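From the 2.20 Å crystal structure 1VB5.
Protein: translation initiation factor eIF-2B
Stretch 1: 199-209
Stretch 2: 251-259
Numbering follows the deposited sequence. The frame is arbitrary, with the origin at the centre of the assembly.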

# COMPACT_ATOMS: atom_id res chain seq x y z
N GLY B 199 6.67 -0.71 2.00
CA GLY B 199 5.83 0.22 1.26
C GLY B 199 6.59 1.46 0.80
O GLY B 199 6.18 2.12 -0.16
N THR B 200 7.70 1.77 1.48
CA THR B 200 8.51 2.94 1.14
C THR B 200 9.01 2.82 -0.30
O THR B 200 9.06 3.81 -1.03
CB THR B 200 9.74 3.06 2.09
OG1 THR B 200 9.30 3.09 3.45
CG2 THR B 200 10.53 4.32 1.78
N TYR B 201 9.36 1.61 -0.70
CA TYR B 201 9.84 1.33 -2.05
C TYR B 201 8.77 1.76 -3.07
O TYR B 201 9.08 2.42 -4.06
CB TYR B 201 10.14 -0.17 -2.18
CG TYR B 201 10.47 -0.66 -3.58
CD1 TYR B 201 11.53 -0.11 -4.31
CD2 TYR B 201 9.73 -1.69 -4.16
CE1 TYR B 201 11.85 -0.59 -5.59
CE2 TYR B 201 10.04 -2.18 -5.44
CZ TYR B 201 11.09 -1.63 -6.14
OH TYR B 201 11.41 -2.12 -7.39
N LEU B 202 7.52 1.40 -2.80
CA LEU B 202 6.43 1.75 -3.71
C LEU B 202 6.27 3.26 -3.78
O LEU B 202 6.01 3.83 -4.84
CB LEU B 202 5.11 1.12 -3.26
CG LEU B 202 5.16 -0.40 -3.08
CD1 LEU B 202 3.80 -0.91 -2.58
CD2 LEU B 202 5.54 -1.05 -4.40
N LEU B 203 6.42 3.93 -2.64
CA LEU B 203 6.30 5.38 -2.61
C LEU B 203 7.42 5.94 -3.48
O LEU B 203 7.21 6.86 -4.28
CB LEU B 203 6.46 5.91 -1.18
CG LEU B 203 5.80 7.23 -0.78
CD1 LEU B 203 6.54 7.85 0.40
CD2 LEU B 203 5.78 8.18 -1.93
N ALA B 204 8.61 5.36 -3.33
CA ALA B 204 9.78 5.81 -4.09
C ALA B 204 9.54 5.64 -5.59
O ALA B 204 9.87 6.53 -6.37
CB ALA B 204 11.02 5.02 -3.65
N LEU B 205 8.97 4.51 -5.99
CA LEU B 205 8.71 4.28 -7.41
C LEU B 205 7.71 5.27 -7.98
O LEU B 205 7.93 5.83 -9.05
CB LEU B 205 8.20 2.85 -7.64
CG LEU B 205 9.19 1.71 -7.35
CD1 LEU B 205 8.49 0.36 -7.54
CD2 LEU B 205 10.39 1.82 -8.27
N ALA B 206 6.62 5.50 -7.26
CA ALA B 206 5.58 6.41 -7.73
C ALA B 206 6.06 7.85 -7.83
O ALA B 206 5.75 8.57 -8.79
CB ALA B 206 4.36 6.35 -6.81
N CYS B 207 6.81 8.29 -6.83
CA CYS B 207 7.31 9.65 -6.84
C CYS B 207 8.34 9.87 -7.96
O CYS B 207 8.43 10.95 -8.54
CB CYS B 207 7.86 9.98 -5.45
SG CYS B 207 6.60 10.38 -4.17
N HIS B 208 9.12 8.84 -8.29
CA HIS B 208 10.10 8.96 -9.38
C HIS B 208 9.36 9.10 -10.71
O HIS B 208 9.74 9.88 -11.59
CB HIS B 208 11.01 7.73 -9.43
CG HIS B 208 11.84 7.65 -10.68
ND1 HIS B 208 12.97 8.42 -10.87
CD2 HIS B 208 11.70 6.90 -11.80
CE1 HIS B 208 13.50 8.13 -12.05
NE2 HIS B 208 12.74 7.22 -12.63
N GLU B 209 8.29 8.33 -10.85
CA GLU B 209 7.49 8.34 -12.07
C GLU B 209 6.83 9.70 -12.28
O GLU B 209 6.68 10.16 -13.40
CB GLU B 209 6.42 7.25 -11.99
CG GLU B 209 6.11 6.59 -13.31
CD GLU B 209 7.35 6.10 -14.02
OE1 GLU B 209 8.18 5.40 -13.39
OE2 GLU B 209 7.50 6.40 -15.22
N PHE B 251 9.70 -4.63 6.97
CA PHE B 251 10.60 -3.70 6.31
C PHE B 251 10.94 -4.05 4.87
O PHE B 251 10.90 -5.22 4.47
CB PHE B 251 11.89 -3.54 7.12
CG PHE B 251 11.64 -3.23 8.57
CD1 PHE B 251 11.50 -4.26 9.50
CD2 PHE B 251 11.51 -1.92 9.00
CE1 PHE B 251 11.23 -3.97 10.84
CE2 PHE B 251 11.25 -1.63 10.34
CZ PHE B 251 11.11 -2.65 11.26
N ASP B 252 11.28 -3.02 4.11
CA ASP B 252 11.62 -3.18 2.72
C ASP B 252 12.92 -2.48 2.39
O ASP B 252 13.55 -1.87 3.25
CB ASP B 252 10.52 -2.58 1.84
CG ASP B 252 10.56 -1.04 1.78
OD1 ASP B 252 10.45 -0.38 2.83
OD2 ASP B 252 10.70 -0.49 0.67
N VAL B 253 13.30 -2.57 1.11
CA VAL B 253 14.52 -1.97 0.62
C VAL B 253 14.29 -1.07 -0.60
O VAL B 253 13.67 -1.49 -1.58
CB VAL B 253 15.53 -3.06 0.23
CG1 VAL B 253 16.85 -2.43 -0.18
CG2 VAL B 253 15.73 -4.01 1.40
N THR B 254 14.79 0.16 -0.53
CA THR B 254 14.67 1.09 -1.64
C THR B 254 16.04 1.39 -2.26
O THR B 254 16.96 1.84 -1.57
CB THR B 254 14.04 2.43 -1.20
OG1 THR B 254 12.72 2.21 -0.70
CG2 THR B 254 13.97 3.39 -2.38
N PRO B 255 16.19 1.12 -3.56
CA PRO B 255 17.46 1.38 -4.26
C PRO B 255 17.78 2.87 -4.18
O PRO B 255 16.87 3.70 -4.10
CB PRO B 255 17.17 0.94 -5.69
CG PRO B 255 16.12 -0.16 -5.51
CD PRO B 255 15.22 0.44 -4.45
N TRP B 256 19.06 3.21 -4.20
CA TRP B 256 19.45 4.61 -4.12
C TRP B 256 19.02 5.44 -5.34
O TRP B 256 18.81 6.64 -5.22
CB TRP B 256 20.96 4.76 -3.92
CG TRP B 256 21.81 4.04 -4.94
CD1 TRP B 256 22.42 2.83 -4.79
CD2 TRP B 256 22.10 4.48 -6.28
NE1 TRP B 256 23.07 2.48 -5.95
CE2 TRP B 256 22.89 3.47 -6.88
CE3 TRP B 256 21.77 5.62 -7.02
CZ2 TRP B 256 23.35 3.57 -8.20
CZ3 TRP B 256 22.23 5.71 -8.33
CH2 TRP B 256 23.02 4.69 -8.91
N LYS B 257 18.86 4.80 -6.50
CA LYS B 257 18.49 5.55 -7.70
C LYS B 257 17.14 6.25 -7.64
O LYS B 257 16.79 7.01 -8.55
CB LYS B 257 18.60 4.67 -8.96
CG LYS B 257 17.58 3.54 -9.10
CD LYS B 257 17.94 2.72 -10.33
CE LYS B 257 16.94 1.61 -10.62
NZ LYS B 257 17.37 0.80 -11.81
N TYR B 258 16.38 6.01 -6.58
CA TYR B 258 15.09 6.66 -6.41
C TYR B 258 15.17 7.68 -5.27
O TYR B 258 14.17 8.29 -4.91
CB TYR B 258 14.01 5.62 -6.09
CG TYR B 258 13.85 4.57 -7.16
CD1 TYR B 258 14.17 3.24 -6.90
CD2 TYR B 258 13.36 4.90 -8.42
CE1 TYR B 258 14.02 2.26 -7.88
CE2 TYR B 258 13.20 3.93 -9.41
CZ TYR B 258 13.53 2.61 -9.12
OH TYR B 258 13.34 1.64 -10.07
N VAL B 259 16.37 7.86 -4.72
CA VAL B 259 16.59 8.78 -3.61
C VAL B 259 17.39 10.02 -4.04
O VAL B 259 18.51 9.89 -4.55
CB VAL B 259 17.36 8.07 -2.47
CG1 VAL B 259 17.60 9.03 -1.31
CG2 VAL B 259 16.58 6.84 -2.01
O HOH W 1 13.91 -1.30 -8.59
O HOH W 2 11.71 8.52 -6.18

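Residues 200-209 form a helix, and Gly199 occupies its N-cap position. Residues 251-254 form a strand, and a 3-10 segment follows at 256-258. Helix and strand point broadly the same way, with 32° between their N-to-C directions and 7.6 Å between their axes at closest approach. The register is set by two pairs. Tyr201 CA lies 4.9 Å from Thr254 CA, and Ala204 CA lies 5.9 Å from Tyr258 CA. Contacts run from Gly199, just before the helix, along it to His208. Together the two stretches bury 457 Å².

One direct hydrogen bond joins the stretches. Tyr201 N donates to Asp252 OD2 at 2.8 Å. The first turn of a helix has backbone NH groups with no carbonyl partner from a preceding turn, and the carboxylate of Asp252 satisfies one of them. The N-H...acceptor angle is 132°, so the bond is bent. The carboxylate also packs against Thr200, with Asp252 OD1 3.6 Å from Thr200 CB. Gly199 has phi/psi of 113/-23. A side chain here would be jammed against the carbonyl O of the residue before, so the backbone itself calls for glycine.

Apolar contacts fill the middle of the contact. The CA-to-CB bond of Ala204 points toward the other stretch, and Ala204 CB sits 3.6 Å from Thr254 CG2 and 3.9 Å from Tyr258 CB. The Tyr201 ring lies beside the chain as it leaves the strand. Tyr201 CE1 is 3.7 Å from Pro255 CD and 4.3 Å from Tyr258 CE1.

Tyr258 has the largest covered area, 96 Å², and its ring makes two kinds of contact: a CH-pi contact and an aromatic pair. Leu205 CD2 lies over one face of the Tyr258 ring, 3.7 Å from its centroid and 27° off the ring normal. This is the CH-pi contact, in which a methyl group meets the pi electrons. Leu205 CD2 also comes within 3.3 Å of Tyr258 CZ. The edge of Tyr258 points toward the face of His208. The His208 and Tyr258 ring centroids are 5.5 Å apart and the planes meet at 74°, so this is an edge-to-face pair.

Two waters complete the polar links. Water 2 donates to Ala204 O at 2.7 Å and to Tyr258 O at 2.8 Å, bridging the two backbones. Water 1 links the tyrosine hydroxyls. Its oxygen is 2.9 Å from Tyr201 OH and 3.3 Å from Tyr258 OH, and the second bond is weak.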